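PDB 4DQN: putative branched-chain amino acid aminotransferase IlvE from Streptococcus mutans, which probably catalyses the pyridoxal-phosphate-dependent transfer of the amino group between leucine, isoleucine or valine and 2-oxoglutarate. Local coordinates for residues Tyr176-Pro181 and Gly191-Ser196. Sequence-based numbering, arbitrary orientation.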
loop_
_atom_site.group_PDB
_atom_site.type_symbol
_atom_site.label_atom_id
_atom_site.label_comp_id
_atom_site.label_asym_id
_atom_site.label_seq_id
_atom_site.Cartn_x
_atom_site.Cartn_y
_atom_site.Cartn_z
ATOM N N TYR A 176 -2.823 0.946 16.316
ATOM C CA TYR A 176 -2.704 1.070 14.848
ATOM C C TYR A 176 -1.425 1.806 14.439
ATOM O O TYR A 176 -1.041 2.803 15.059
ATOM C CB TYR A 176 -3.925 1.774 14.223
ATOM C CG TYR A 176 -5.249 1.108 14.515
ATOM C CD1 TYR A 176 -6.072 1.585 15.522
ATOM C CD2 TYR A 176 -5.673 -0.003 13.788
ATOM C CE1 TYR A 176 -7.280 0.985 15.801
ATOM C CE2 TYR A 176 -6.888 -0.610 14.060
ATOM C CZ TYR A 176 -7.683 -0.110 15.074
ATOM O OH TYR A 176 -8.895 -0.696 15.369
ATOM N N ASP A 177 -0.763 1.303 13.401
ATOM C CA ASP A 177 0.371 2.012 12.808
ATOM C C ASP A 177 0.048 2.332 11.355
ATOM O O ASP A 177 -0.515 1.494 10.646
ATOM C CB ASP A 177 1.646 1.153 12.855
ATOM C CG ASP A 177 2.054 0.762 14.271
ATOM O OD1 ASP A 177 2.052 1.639 15.171
ATOM O OD2 ASP A 177 2.393 -0.431 14.470
ATOM N N ARG A 178 0.401 3.530 10.893
ATOM C CA ARG A 178 0.241 3.817 9.470
ATOM C C ARG A 178 1.468 3.335 8.682
ATOM O O ARG A 178 1.405 3.161 7.466
ATOM C CB ARG A 178 -0.053 5.298 9.210
ATOM C CG ARG A 178 1.073 6.254 9.519
ATOM C CD ARG A 178 1.081 7.373 8.471
ATOM N NE ARG A 178 -0.273 7.875 8.224
ATOM C CZ ARG A 178 -0.678 8.412 7.073
ATOM N NH1 ARG A 178 0.164 8.517 6.050
ATOM N NH2 ARG A 178 -1.933 8.841 6.944
ATOM N N ALA A 179 2.570 3.100 9.388
ATOM C CA ALA A 179 3.808 2.643 8.752
ATOM C C ALA A 179 4.699 1.839 9.701
ATOM O O ALA A 179 4.632 2.004 10.929
ATOM C CB ALA A 179 4.576 3.826 8.193
ATOM N N ALA A 180 5.532 0.975 9.117
ATOM C CA ALA A 180 6.507 0.172 9.858
ATOM C C ALA A 180 7.752 1.005 10.166
ATOM O O ALA A 180 7.971 2.034 9.517
ATOM C CB ALA A 180 6.886 -1.043 9.034
ATOM N N PRO A 181 8.574 0.568 11.147
ATOM C CA PRO A 181 9.829 1.294 11.422
ATOM C C PRO A 181 10.759 1.376 10.205
ATOM O O PRO A 181 11.374 2.422 9.975
ATOM C CB PRO A 181 10.480 0.463 12.533
ATOM C CG PRO A 181 9.320 -0.189 13.244
ATOM C CD PRO A 181 8.314 -0.489 12.147
ATOM N N GLY A 191 0.006 2.701 0.225
ATOM C CA GLY A 191 0.037 1.696 1.281
ATOM C C GLY A 191 -0.092 2.290 2.682
ATOM O O GLY A 191 -0.757 1.718 3.555
ATOM N N ASN A 192 0.545 3.441 2.898
ATOM C CA ASN A 192 0.479 4.119 4.189
ATOM C C ASN A 192 -0.934 4.591 4.460
ATOM O O ASN A 192 -1.399 4.563 5.595
ATOM C CB ASN A 192 1.413 5.340 4.225
ATOM C CG ASN A 192 2.858 4.983 3.940
ATOM O OD1 ASN A 192 3.254 3.817 4.047
ATOM N ND2 ASN A 192 3.661 5.991 3.576
ATOM N N TYR A 193 -1.611 5.047 3.412
ATOM C CA TYR A 193 -2.957 5.585 3.570
ATOM C C TYR A 193 -3.989 4.487 3.797
ATOM O O TYR A 193 -4.918 4.651 4.606
ATOM C CB TYR A 193 -3.323 6.461 2.369
ATOM C CG TYR A 193 -2.586 7.786 2.363
ATOM C CD1 TYR A 193 -1.278 7.874 1.902
ATOM C CD2 TYR A 193 -3.200 8.949 2.816
ATOM C CE1 TYR A 193 -0.596 9.079 1.893
ATOM C CE2 TYR A 193 -2.523 10.169 2.805
ATOM C CZ TYR A 193 -1.220 10.219 2.345
ATOM O OH TYR A 193 -0.531 11.425 2.320
ATOM N N ALA A 194 -3.827 3.364 3.101
ATOM C CA ALA A 194 -4.706 2.204 3.321
ATOM C C ALA A 194 -4.706 1.764 4.787
ATOM O O ALA A 194 -5.758 1.453 5.366
ATOM C CB ALA A 194 -4.296 1.027 2.405
ATOM N N ALA A 195 -3.516 1.722 5.378
ATOM C CA ALA A 195 -3.375 1.352 6.778
ATOM C C ALA A 195 -4.094 2.346 7.692
ATOM O O ALA A 195 -4.532 1.981 8.788
ATOM C CB ALA A 195 -1.899 1.251 7.148
ATOM N N SER A 196 -4.229 3.593 7.233
ATOM C CA SER A 196 -4.864 4.651 8.027
ATOM C C SER A 196 -6.400 4.687 7.933
ATOM O O SER A 196 -7.048 5.422 8.687
ATOM C CB SER A 196 -4.311 6.020 7.617
ATOM O OG SER A 196 -4.945 6.478 6.430
HETATM O O HOH W 1 -3.218 0.673 10.770
HETATM O O HOH W 2 2.824 1.553 5.195
#
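Arg178 reaches from the loop 176-181 across one side of the helical turn 191-196 and sets its guanidinium against Asn192, Tyr193 and Ser196. A chi1 of 67° puts CG between the backbone N and the carbonyl carbon, and the chain then bends at chi2 and chi3 on its way to the helix. Asn192 O sits over the centre of one guanidinium face, 4.2 Å above the plane, while NH1 approaches Asn192 CB to 3.9 Å. NH1 also stands over the centre of one face of the Tyr193 ring, and the guanidinium turns its edge to that ring; Arg178 CZ is 4.9 Å from the ring centroid and 6° off the normal, a cation-pi contact. NH2 lies obliquely against Ser196 CB, with OG almost as near; that OG donates a 2.6 Å hydrogen bond to Tyr193 O, in the carbonyl plane on a lone pair. At the other end of the arginine, Arg178 O accepts a CA-H...O contact from Asn192 CA (3.5 Å). Water joins the same backbone oxygen to Asn192 OD1, donating to both, and the Asn192 amide is held further by ND2 bonding to Thr184 O. The methyl of Ala195 points at the loop and rests against Asp177 O and Arg178 O, both 3.8 Å away; a second water lies within hydrogen-bonding distance of Asp177 O and Ala195 O. Tyr193 meets Tyr56 of the second subunit with its ring and hydrogen-bonds Lys188 NZ through OH, so Arg178 probably lies one shell behind a tyrosine that touches the lysine predicted to carry the cofactor, here without it. The contact docks the loop after strand 168-172 onto the first turns of helix 190-205, with Tyr213 of strand 211-214 touching both Arg178 and Ser196.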